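UPF0311 protein CA_C3321 (Clostridium acetobutylicum ATCC 824, PDB 3G7G) is of unknown function but belongs to the UPF0311 (DUF3237) family and folds as a closed antiparallel beta-barrel that assembles with further copies of itself. Local coordinates at residues I87-N92 / P122-Y127; F15-T20 / A75-R80; Y11-S16 / L151-K156. All blocks are in the same frame, centred on the assembly; numbering follows the deposited sequence.

Contact 1: residues I87-N92 / P122-Y127; sequences IYIENN and PTFETY
The F124 ring meets two isoleucines. At its edge and in its plane sits I89 CD1, 3.8 Å from F124 CE1, while I87 CG2 comes in obliquely, 3.5 Å from F124 CD1. The I89 and F124 side chains extend alongside each other in one direction; outside the two segments F139 adds an edge-to-face ring pair with F124. On the opposite side of the sheet the Y88 ring is approached obliquely by the E125 carboxylate, whose plane is turned 41° from that of the ring. E125 CG stands anti to the backbone N (chi1 180°); farther out, OE1 lies 4.0 Å from Y88 CD2. The same OE1 accepts a 2.6 Å hydrogen bond from Y127 OH through its anti lone pair and forms a salt bridge with R36 of the second subunit. Y127 OH also rests against Y88 CB, and Y88 OH is hydrogen-bonded to S62 of the second subunit.

Strands 86-96 and 117-126 are antiparallel neighbours in the barrel wall. I87, I89, N91, P122, F124 and T126 face its interior; Y88, E90, T123 and E125 lie on the outer face, where the second subunit packs on Y88 and E125. Two hydrogen-bonded pairs, Y88 with E125 and E90 with T123, hold the register, T123 N to E90 O being the shortest link at 2.8 Å. One water donates to both Y88 O and T123 O. E90 OE2 is in a salt bridge with R76. N91 lies alongside P122, its OD1 3.2 Å from P122 N, which has no hydrogen to share; this oxygen is hydrogen-bonded to T120 OG1.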
loop_
_atom_site.group_PDB
_atom_site.type_symbol
_atom_site.label_atom_id
_atom_site.label_comp_id
_atom_site.label_asym_id
_atom_site.label_seq_id
_atom_site.Cartn_x
_atom_site.Cartn_y
_atom_site.Cartn_z
ATOM N N ILE A 87 -11.449 -15.918 -7.012
ATOM C CA ILE A 87 -10.910 -15.127 -5.912
ATOM C C ILE A 87 -9.539 -14.659 -6.317
ATOM O O ILE A 87 -8.700 -15.457 -6.682
ATOM C CB ILE A 87 -10.769 -15.964 -4.609
ATOM C CG1 ILE A 87 -12.117 -16.595 -4.231
ATOM C CG2 ILE A 87 -10.279 -15.067 -3.428
ATOM C CD1 ILE A 87 -12.125 -18.050 -4.091
ATOM N N TYR A 88 -9.337 -13.352 -6.220
ATOM C CA TYR A 88 -8.084 -12.698 -6.468
ATOM C C TYR A 88 -7.395 -12.451 -5.125
ATOM O O TYR A 88 -7.994 -11.909 -4.179
ATOM C CB TYR A 88 -8.343 -11.396 -7.196
ATOM C CG TYR A 88 -7.125 -10.570 -7.345
ATOM C CD1 TYR A 88 -6.044 -11.021 -8.111
ATOM C CD2 TYR A 88 -7.025 -9.339 -6.717
ATOM C CE1 TYR A 88 -4.883 -10.256 -8.239
ATOM C CE2 TYR A 88 -5.889 -8.568 -6.858
ATOM C CZ TYR A 88 -4.817 -9.039 -7.605
ATOM O OH TYR A 88 -3.696 -8.261 -7.745
ATOM N N ILE A 89 -6.143 -12.859 -5.043
ATOM C CA ILE A 89 -5.404 -12.901 -3.788
ATOM C C ILE A 89 -4.179 -12.017 -3.902
ATOM O O ILE A 89 -3.457 -12.143 -4.866
ATOM C CB ILE A 89 -4.905 -14.337 -3.490
ATOM C CG1 ILE A 89 -6.066 -15.300 -3.552
ATOM C CG2 ILE A 89 -4.199 -14.434 -2.107
ATOM C CD1 ILE A 89 -5.770 -16.627 -3.016
ATOM N N GLU A 90 -4.014 -11.099 -2.951
ATOM C CA GLU A 90 -2.768 -10.387 -2.704
ATOM C C GLU A 90 -2.271 -10.892 -1.356
ATOM O O GLU A 90 -2.946 -10.685 -0.359
ATOM C CB GLU A 90 -3.038 -8.898 -2.624
ATOM C CG GLU A 90 -2.547 -8.081 -3.753
ATOM C CD GLU A 90 -1.061 -7.690 -3.565
ATOM O OE1 GLU A 90 -0.311 -8.495 -2.930
ATOM O OE2 GLU A 90 -0.660 -6.595 -4.045
ATOM N N ASN A 91 -1.130 -11.585 -1.335
ATOM C CA ASN A 91 -0.621 -12.252 -0.126
ATOM C C ASN A 91 0.747 -11.685 0.208
ATOM O O ASN A 91 1.689 -11.865 -0.570
ATOM C CB ASN A 91 -0.531 -13.781 -0.365
ATOM C CG ASN A 91 -0.541 -14.594 0.929
ATOM O OD1 ASN A 91 -0.709 -14.060 2.001
ATOM N ND2 ASN A 91 -0.356 -15.896 0.818
ATOM N N ASN A 92 0.854 -10.954 1.324
ATOM C CA ASN A 92 2.086 -10.232 1.642
ATOM C C ASN A 92 2.599 -10.731 2.952
ATOM O O ASN A 92 1.864 -10.798 3.929
ATOM C CB ASN A 92 1.873 -8.711 1.750
ATOM C CG ASN A 92 1.296 -8.103 0.514
ATOM O OD1 ASN A 92 0.208 -7.564 0.534
ATOM N ND2 ASN A 92 2.011 -8.170 -0.552
ATOM N N PRO A 122 -2.998 -12.566 3.717
ATOM C CA PRO A 122 -3.758 -12.438 2.478
ATOM C C PRO A 122 -4.949 -11.455 2.545
ATOM O O PRO A 122 -5.647 -11.364 3.586
ATOM C CB PRO A 122 -4.232 -13.852 2.233
ATOM C CG PRO A 122 -4.465 -14.378 3.658
ATOM C CD PRO A 122 -3.453 -13.706 4.525
ATOM N N THR A 123 -5.114 -10.729 1.432
ATOM C CA THR A 123 -6.258 -9.890 1.100
ATOM C C THR A 123 -6.964 -10.546 -0.081
ATOM O O THR A 123 -6.301 -10.913 -1.084
ATOM C CB THR A 123 -5.755 -8.480 0.676
ATOM O OG1 THR A 123 -5.043 -7.885 1.766
ATOM C CG2 THR A 123 -6.873 -7.543 0.281
ATOM N N PHE A 124 -8.292 -10.661 0.000
ATOM C CA PHE A 124 -9.086 -11.251 -1.054
ATOM C C PHE A 124 -10.026 -10.285 -1.753
ATOM O O PHE A 124 -10.538 -9.352 -1.149
ATOM C CB PHE A 124 -9.916 -12.406 -0.523
ATOM C CG PHE A 124 -9.104 -13.481 0.136
ATOM C CD1 PHE A 124 -8.365 -14.370 -0.599
ATOM C CD2 PHE A 124 -9.052 -13.570 1.509
ATOM C CE1 PHE A 124 -7.618 -15.363 0.049
ATOM C CE2 PHE A 124 -8.330 -14.543 2.124
ATOM C CZ PHE A 124 -7.617 -15.426 1.412
ATOM N N GLU A 125 -10.264 -10.557 -3.032
ATOM C CA GLU A 125 -11.261 -9.854 -3.822
ATOM C C GLU A 125 -12.148 -10.907 -4.466
ATOM O O GLU A 125 -11.647 -11.800 -5.084
ATOM C CB GLU A 125 -10.568 -8.966 -4.836
ATOM C CG GLU A 125 -11.489 -8.208 -5.699
ATOM C CD GLU A 125 -10.784 -7.395 -6.679
ATOM O OE1 GLU A 125 -10.592 -7.868 -7.803
ATOM O OE2 GLU A 125 -10.411 -6.273 -6.330
ATOM N N THR A 126 -13.459 -10.833 -4.239
ATOM C CA THR A 126 -14.419 -11.846 -4.673
ATOM C C THR A 126 -15.593 -11.146 -5.397
ATOM O O THR A 126 -15.743 -9.947 -5.274
ATOM C CB THR A 126 -14.943 -12.648 -3.487
ATOM O OG1 THR A 126 -15.601 -11.769 -2.579
ATOM C CG2 THR A 126 -13.805 -13.321 -2.753
ATOM N N TYR A 127 -16.388 -11.897 -6.167
ATOM C CA TYR A 127 -17.376 -11.311 -7.110
ATOM C C TYR A 127 -18.744 -11.965 -7.007
ATOM O O TYR A 127 -19.540 -11.991 -7.974
ATOM C CB TYR A 127 -16.851 -11.385 -8.557
ATOM C CG TYR A 127 -15.377 -11.121 -8.593
ATOM C CD1 TYR A 127 -14.894 -9.829 -8.701
ATOM C CD2 TYR A 127 -14.459 -12.157 -8.424
ATOM C CE1 TYR A 127 -13.533 -9.574 -8.677
ATOM C CE2 TYR A 127 -13.095 -11.909 -8.421
ATOM C CZ TYR A 127 -12.640 -10.601 -8.520
ATOM O OH TYR A 127 -11.275 -10.314 -8.520
HETATM O O HOH W 1 -6.902 -9.134 -3.198
HETATM O O HOH W 2 -2.366 -8.548 2.392
#

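Contact 2: residues F15-T20 / A75-R80; sequences FSITIT and ARYAIR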
loop_
_atom_site.group_PDB
_atom_site.type_symbol
_atom_site.label_atom_id
_atom_site.label_comp_id
_atom_site.label_asym_id
_atom_site.label_seq_id
_atom_site.Cartn_x
_atom_site.Cartn_y
_atom_site.Cartn_z
ATOM N N PHE A 15 -8.881 -23.084 4.027
ATOM C CA PHE A 15 -8.453 -23.920 2.921
ATOM C C PHE A 15 -6.937 -23.884 2.856
ATOM O O PHE A 15 -6.288 -23.144 3.592
ATOM C CB PHE A 15 -9.052 -23.452 1.589
ATOM C CG PHE A 15 -8.662 -22.026 1.209
ATOM C CD1 PHE A 15 -7.629 -21.789 0.323
ATOM C CD2 PHE A 15 -9.347 -20.949 1.728
ATOM C CE1 PHE A 15 -7.274 -20.504 -0.033
ATOM C CE2 PHE A 15 -9.000 -19.642 1.381
ATOM C CZ PHE A 15 -7.964 -19.427 0.491
ATOM N N SER A 16 -6.386 -24.719 1.996
ATOM C CA SER A 16 -4.963 -24.764 1.705
ATOM C C SER A 16 -4.771 -24.603 0.227
ATOM O O SER A 16 -5.668 -24.910 -0.568
ATOM C CB SER A 16 -4.400 -26.130 2.069
ATOM O OG SER A 16 -4.630 -26.402 3.433
ATOM N N ILE A 17 -3.580 -24.179 -0.153
ATOM C CA ILE A 17 -3.184 -24.230 -1.557
ATOM C C ILE A 17 -1.808 -24.862 -1.612
ATOM O O ILE A 17 -0.934 -24.475 -0.852
ATOM C CB ILE A 17 -3.164 -22.838 -2.220
ATOM C CG1 ILE A 17 -4.468 -22.095 -1.948
ATOM C CG2 ILE A 17 -2.957 -22.967 -3.725
ATOM C CD1 ILE A 17 -4.550 -20.706 -2.569
ATOM N N THR A 18 -1.631 -25.865 -2.476
ATOM C CA THR A 18 -0.293 -26.355 -2.787
ATOM C C THR A 18 0.081 -25.812 -4.154
ATOM O O THR A 18 -0.603 -26.079 -5.130
ATOM C CB THR A 18 -0.223 -27.873 -2.763
ATOM O OG1 THR A 18 -0.664 -28.322 -1.488
ATOM C CG2 THR A 18 1.204 -28.354 -2.986
ATOM N N ILE A 19 1.159 -25.041 -4.201
ATOM C CA ILE A 19 1.577 -24.327 -5.388
ATOM C C ILE A 19 2.896 -24.856 -5.941
ATOM O O ILE A 19 3.849 -25.032 -5.198
ATOM C CB ILE A 19 1.805 -22.818 -5.052
ATOM C CG1 ILE A 19 0.483 -22.130 -4.740
ATOM C CG2 ILE A 19 2.450 -22.107 -6.198
ATOM C CD1 ILE A 19 0.642 -20.751 -4.119
ATOM N N THR A 20 2.947 -25.048 -7.253
ATOM C CA THR A 20 4.171 -25.312 -7.974
ATOM C C THR A 20 4.645 -23.986 -8.558
ATOM O O THR A 20 3.898 -23.281 -9.221
ATOM C CB THR A 20 3.935 -26.340 -9.112
ATOM O OG1 THR A 20 3.364 -27.542 -8.569
ATOM C CG2 THR A 20 5.212 -26.695 -9.837
ATOM N N ALA A 75 2.759 -11.665 -3.262
ATOM C CA ALA A 75 2.212 -12.497 -4.372
ATOM C C ALA A 75 0.854 -12.017 -4.872
ATOM O O ALA A 75 0.026 -11.593 -4.087
ATOM C CB ALA A 75 2.117 -14.014 -3.955
ATOM N N ARG A 76 0.669 -11.981 -6.190
ATOM C CA ARG A 76 -0.609 -11.660 -6.768
ATOM C C ARG A 76 -0.959 -12.755 -7.723
ATOM O O ARG A 76 -0.245 -12.963 -8.734
ATOM C CB ARG A 76 -0.560 -10.373 -7.558
ATOM C CG ARG A 76 -0.180 -9.173 -6.764
ATOM C CD ARG A 76 0.000 -8.004 -7.698
ATOM N NE ARG A 76 -0.011 -6.761 -6.972
ATOM C CZ ARG A 76 0.180 -5.578 -7.512
ATOM N NH1 ARG A 76 0.413 -5.477 -8.793
ATOM N NH2 ARG A 76 0.131 -4.488 -6.754
ATOM N N TYR A 77 -2.067 -13.424 -7.420
ATOM C CA TYR A 77 -2.585 -14.514 -8.217
ATOM C C TYR A 77 -4.065 -14.721 -7.902
ATOM O O TYR A 77 -4.632 -14.008 -7.077
ATOM C CB TYR A 77 -1.770 -15.777 -7.950
ATOM C CG TYR A 77 -1.757 -16.253 -6.520
ATOM C CD1 TYR A 77 -2.610 -17.259 -6.089
ATOM C CD2 TYR A 77 -0.854 -15.738 -5.611
ATOM C CE1 TYR A 77 -2.573 -17.702 -4.775
ATOM C CE2 TYR A 77 -0.836 -16.155 -4.295
ATOM C CZ TYR A 77 -1.685 -17.144 -3.880
ATOM O OH TYR A 77 -1.634 -17.572 -2.559
ATOM N N ALA A 78 -4.695 -15.714 -8.540
ATOM C CA ALA A 78 -6.134 -15.900 -8.479
ATOM C C ALA A 78 -6.427 -17.378 -8.520
ATOM O O ALA A 78 -5.628 -18.190 -9.013
ATOM C CB ALA A 78 -6.823 -15.215 -9.647
ATOM N N ILE A 79 -7.561 -17.720 -7.958
ATOM C CA ILE A 79 -7.990 -19.095 -7.953
ATOM C C ILE A 79 -9.380 -19.122 -8.532
ATOM O O ILE A 79 -10.089 -18.124 -8.513
ATOM C CB ILE A 79 -7.939 -19.740 -6.559
ATOM C CG1 ILE A 79 -8.768 -19.012 -5.521
ATOM C CG2 ILE A 79 -6.526 -19.730 -5.997
ATOM C CD1 ILE A 79 -8.616 -19.659 -4.156
ATOM N N ARG A 80 -9.736 -20.270 -9.083
ATOM C CA ARG A 80 -11.041 -20.540 -9.587
ATOM C C ARG A 80 -11.547 -21.749 -8.860
ATOM O O ARG A 80 -10.914 -22.796 -8.905
ATOM C CB ARG A 80 -10.957 -20.868 -11.049
ATOM C CG ARG A 80 -12.295 -21.297 -11.639
ATOM C CD ARG A 80 -12.549 -20.562 -12.891
ATOM N NE ARG A 80 -13.424 -19.461 -12.591
ATOM C CZ ARG A 80 -13.288 -18.231 -13.045
ATOM N NH1 ARG A 80 -12.245 -17.865 -13.790
ATOM N NH2 ARG A 80 -14.181 -17.343 -12.685
#
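The two strand segments face each other across the barrel interior, their axes 11.1 Å apart at closest approach and their directions 116° apart. Even I17 and I79 have CA atoms 9.5 Å from each other, so no backbone hydrogen bond joins the pair and side chains alone bridge the gap. F15, I17 and I19 point toward Y77 and I79. I17 CD1 touches both of these residues: with chi2 at -180° it stands anti to CA, extended away from its strand. It reaches I79 CG2 at 4.1 Å and comes to the edge of the Y77 ring, near the ring plane, at CE1 (4.2 Å). Nearer the end of the same ring, I19 CD1 lies obliquely 4.3 Å from Y77 CZ. I79 CG1 lies between its backbone N and carbonyl carbon (chi1 58°), and the CD1 it carries approaches F15 CE1 obliquely at 4.4 Å. All five residues are buried, and together they form part of the apolar core of this barrel. Neighbouring strands complete this core: V55 of strand 53-65 touches both I17 and I79, I41 of strand 34-47 both I19 and Y77, and L152 of strand 150-157 again I19 and Y77.

Contact 3: residues Y11-S16 / L151-K156; sequences YEEVFS and LLKFYK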
loop_
_atom_site.group_PDB
_atom_site.type_symbol
_atom_site.label_atom_id
_atom_site.label_comp_id
_atom_site.label_asym_id
_atom_site.label_seq_id
_atom_site.Cartn_x
_atom_site.Cartn_y
_atom_site.Cartn_z
ATOM N N TYR A 11 -9.710 -18.719 15.574
ATOM C CA TYR A 11 -9.472 -18.780 14.142
ATOM C C TYR A 11 -9.974 -20.108 13.581
ATOM O O TYR A 11 -10.189 -21.061 14.320
ATOM C CB TYR A 11 -7.974 -18.600 13.823
ATOM C CG TYR A 11 -7.090 -19.666 14.424
ATOM C CD1 TYR A 11 -6.936 -20.897 13.806
ATOM C CD2 TYR A 11 -6.429 -19.452 15.629
ATOM C CE1 TYR A 11 -6.137 -21.892 14.364
ATOM C CE2 TYR A 11 -5.630 -20.439 16.198
ATOM C CZ TYR A 11 -5.489 -21.659 15.562
ATOM O OH TYR A 11 -4.676 -22.634 16.118
ATOM N N GLU A 12 -10.136 -20.139 12.267
ATOM C CA GLU A 12 -10.674 -21.271 11.530
ATOM C C GLU A 12 -9.746 -21.502 10.353
ATOM O O GLU A 12 -9.491 -20.550 9.612
ATOM C CB GLU A 12 -12.032 -20.881 10.932
ATOM C CG GLU A 12 -13.250 -21.493 11.546
ATOM C CD GLU A 12 -14.438 -21.510 10.567
ATOM O OE1 GLU A 12 -14.518 -20.597 9.695
ATOM O OE2 GLU A 12 -15.283 -22.450 10.676
ATOM N N GLU A 13 -9.261 -22.725 10.152
ATOM C CA GLU A 13 -8.624 -23.062 8.875
ATOM C C GLU A 13 -9.690 -23.039 7.788
ATOM O O GLU A 13 -10.721 -23.662 7.932
ATOM C CB GLU A 13 -7.919 -24.430 8.881
ATOM C CG GLU A 13 -6.890 -24.543 7.708
ATOM C CD GLU A 13 -6.206 -25.909 7.598
ATOM O OE1 GLU A 13 -5.819 -26.483 8.650
ATOM O OE2 GLU A 13 -6.028 -26.396 6.443
ATOM N N VAL A 14 -9.445 -22.323 6.703
ATOM C CA VAL A 14 -10.453 -22.193 5.667
ATOM C C VAL A 14 -10.138 -23.048 4.447
ATOM O O VAL A 14 -11.030 -23.689 3.914
ATOM C CB VAL A 14 -10.747 -20.715 5.297
ATOM C CG1 VAL A 14 -11.422 -20.026 6.479
ATOM C CG2 VAL A 14 -9.516 -19.983 4.883
ATOM N N PHE A 15 -8.881 -23.084 4.027
ATOM C CA PHE A 15 -8.453 -23.920 2.921
ATOM C C PHE A 15 -6.937 -23.884 2.856
ATOM O O PHE A 15 -6.288 -23.144 3.592
ATOM C CB PHE A 15 -9.052 -23.452 1.589
ATOM C CG PHE A 15 -8.662 -22.026 1.209
ATOM C CD1 PHE A 15 -7.629 -21.789 0.323
ATOM C CD2 PHE A 15 -9.347 -20.949 1.728
ATOM C CE1 PHE A 15 -7.274 -20.504 -0.033
ATOM C CE2 PHE A 15 -9.000 -19.642 1.381
ATOM C CZ PHE A 15 -7.964 -19.427 0.491
ATOM N N SER A 16 -6.386 -24.719 1.996
ATOM C CA SER A 16 -4.963 -24.764 1.705
ATOM C C SER A 16 -4.771 -24.603 0.227
ATOM O O SER A 16 -5.668 -24.910 -0.568
ATOM C CB SER A 16 -4.400 -26.130 2.069
ATOM O OG SER A 16 -4.630 -26.402 3.433
ATOM N N LEU A 151 3.376 -24.907 0.430
ATOM C CA LEU A 151 2.096 -25.262 1.046
ATOM C C LEU A 151 1.630 -24.043 1.813
ATOM O O LEU A 151 2.351 -23.552 2.674
ATOM C CB LEU A 151 2.253 -26.446 2.016
ATOM C CG LEU A 151 0.992 -26.897 2.776
ATOM C CD1 LEU A 151 -0.124 -27.312 1.799
ATOM C CD2 LEU A 151 1.264 -28.051 3.808
ATOM N N LEU A 152 0.445 -23.546 1.484
ATOM C CA LEU A 152 -0.160 -22.425 2.187
ATOM C C LEU A 152 -1.402 -22.893 2.885
ATOM O O LEU A 152 -2.243 -23.499 2.261
ATOM C CB LEU A 152 -0.541 -21.336 1.199
ATOM C CG LEU A 152 0.568 -20.866 0.270
ATOM C CD1 LEU A 152 -0.059 -20.152 -0.931
ATOM C CD2 LEU A 152 1.531 -19.989 1.057
ATOM N N LYS A 153 -1.499 -22.647 4.180
ATOM C CA LYS A 153 -2.709 -22.901 4.953
ATOM C C LYS A 153 -3.299 -21.568 5.396
ATOM O O LYS A 153 -2.602 -20.758 6.006
ATOM C CB LYS A 153 -2.403 -23.760 6.178
ATOM C CG LYS A 153 -2.374 -25.233 5.869
ATOM C CD LYS A 153 -1.496 -26.053 6.850
ATOM C CE LYS A 153 -1.934 -27.533 6.838
ATOM N NZ LYS A 153 -0.877 -28.524 7.235
ATOM N N PHE A 154 -4.574 -21.349 5.087
ATOM C CA PHE A 154 -5.203 -20.057 5.261
ATOM C C PHE A 154 -6.112 -20.121 6.480
ATOM O O PHE A 154 -6.870 -21.077 6.643
ATOM C CB PHE A 154 -6.010 -19.679 4.029
ATOM C CG PHE A 154 -5.186 -19.201 2.879
ATOM C CD1 PHE A 154 -5.055 -17.846 2.623
ATOM C CD2 PHE A 154 -4.565 -20.100 2.035
ATOM C CE1 PHE A 154 -4.278 -17.397 1.535
ATOM C CE2 PHE A 154 -3.824 -19.675 0.967
ATOM C CZ PHE A 154 -3.674 -18.315 0.713
ATOM N N TYR A 155 -6.020 -19.104 7.343
ATOM C CA TYR A 155 -6.802 -19.062 8.579
ATOM C C TYR A 155 -7.611 -17.787 8.678
ATOM O O TYR A 155 -7.096 -16.689 8.512
ATOM C CB TYR A 155 -5.891 -19.170 9.781
ATOM C CG TYR A 155 -5.156 -20.481 9.885
ATOM C CD1 TYR A 155 -5.712 -21.557 10.549
ATOM C CD2 TYR A 155 -3.910 -20.630 9.327
ATOM C CE1 TYR A 155 -5.025 -22.763 10.656
ATOM C CE2 TYR A 155 -3.226 -21.801 9.418
ATOM C CZ TYR A 155 -3.772 -22.861 10.091
ATOM O OH TYR A 155 -3.060 -24.029 10.162
ATOM N N LYS A 156 -8.900 -17.937 8.929
ATOM C CA LYS A 156 -9.755 -16.802 9.163
ATOM C C LYS A 156 -9.683 -16.466 10.636
ATOM O O LYS A 156 -9.856 -17.337 11.472
ATOM C CB LYS A 156 -11.177 -17.168 8.760
ATOM C CG LYS A 156 -12.156 -16.045 8.785
ATOM C CD LYS A 156 -13.554 -16.598 9.120
ATOM C CE LYS A 156 -13.655 -16.831 10.648
ATOM N NZ LYS A 156 -14.889 -17.553 11.070
#
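F15 and F154 form an offset stack, their ring centroids 4.5 Å apart and their planes 15° from parallel, where the first and last strands of the barrel pair antiparallel and close its wall. The closest atoms of the two rings are F15 CE1 and F154 CD2, 3.4 Å apart, with CE1 over one face of the F154 ring. F154 CB lies over the F15 face in a CH-pi contact. The stack sits at a classic beta bulge: V14 and F15 together stand opposite the single residue F154, V14 N bonding to F154 O and F154 N to F15 O. The bulge shows in V14's psi of -42°. The V14 side chain crosses those of F154 and K156 at about a right angle, CG2 on F154 CB (3.6 Å) and CG1 on K156 CB. F51 stacks on F15 as well, and M134 touches it.

Beyond the bulge, E12 and K156 make a hydrogen-bonded pair through both backbone groups. Y11 and Y155 run side by side with their rings nearly perpendicular, CD1 of Y11 meeting CD1 of Y155 at 3.5 Å; M9 of the third subunit packs against both. The Y155 ring also receives the E13 side chain, E13 CB lying 3.8 Å from Y155 CE1. At the other end of the pair, S16 OG touches the chain of K153 at CG. Back at the E12-K156 pair, the extended E12 side chain lies beside that of K156, which bends at chi3 (79°) to place CE, and K156 NZ forms a salt bridge with E12 OE1, its hydrogen bond weak at 3.4 Å.

Strand 11-30, near the N terminus, starts two of the three contacts. Its residues 11-16 pair with strand 150-157 at the far end of the chain, and contact 3 thereby closes the barrel, joining first strand to last around everything between. Contact 2 leaves from the same strand, sharing F15 and S16, and closes a shorter loop at 75-80, across the interior rather than along the wall. Contact 1 opens only after that, pairing 87-92 with 122-127, so contacts 2 and 1 follow in series and contact 1 is nested inside contact 3. Backbone bonds between 75-80 and 87-92 tie contacts 2 and 1 together; F154 packs on P122 and F124, joining contacts 3 and 1.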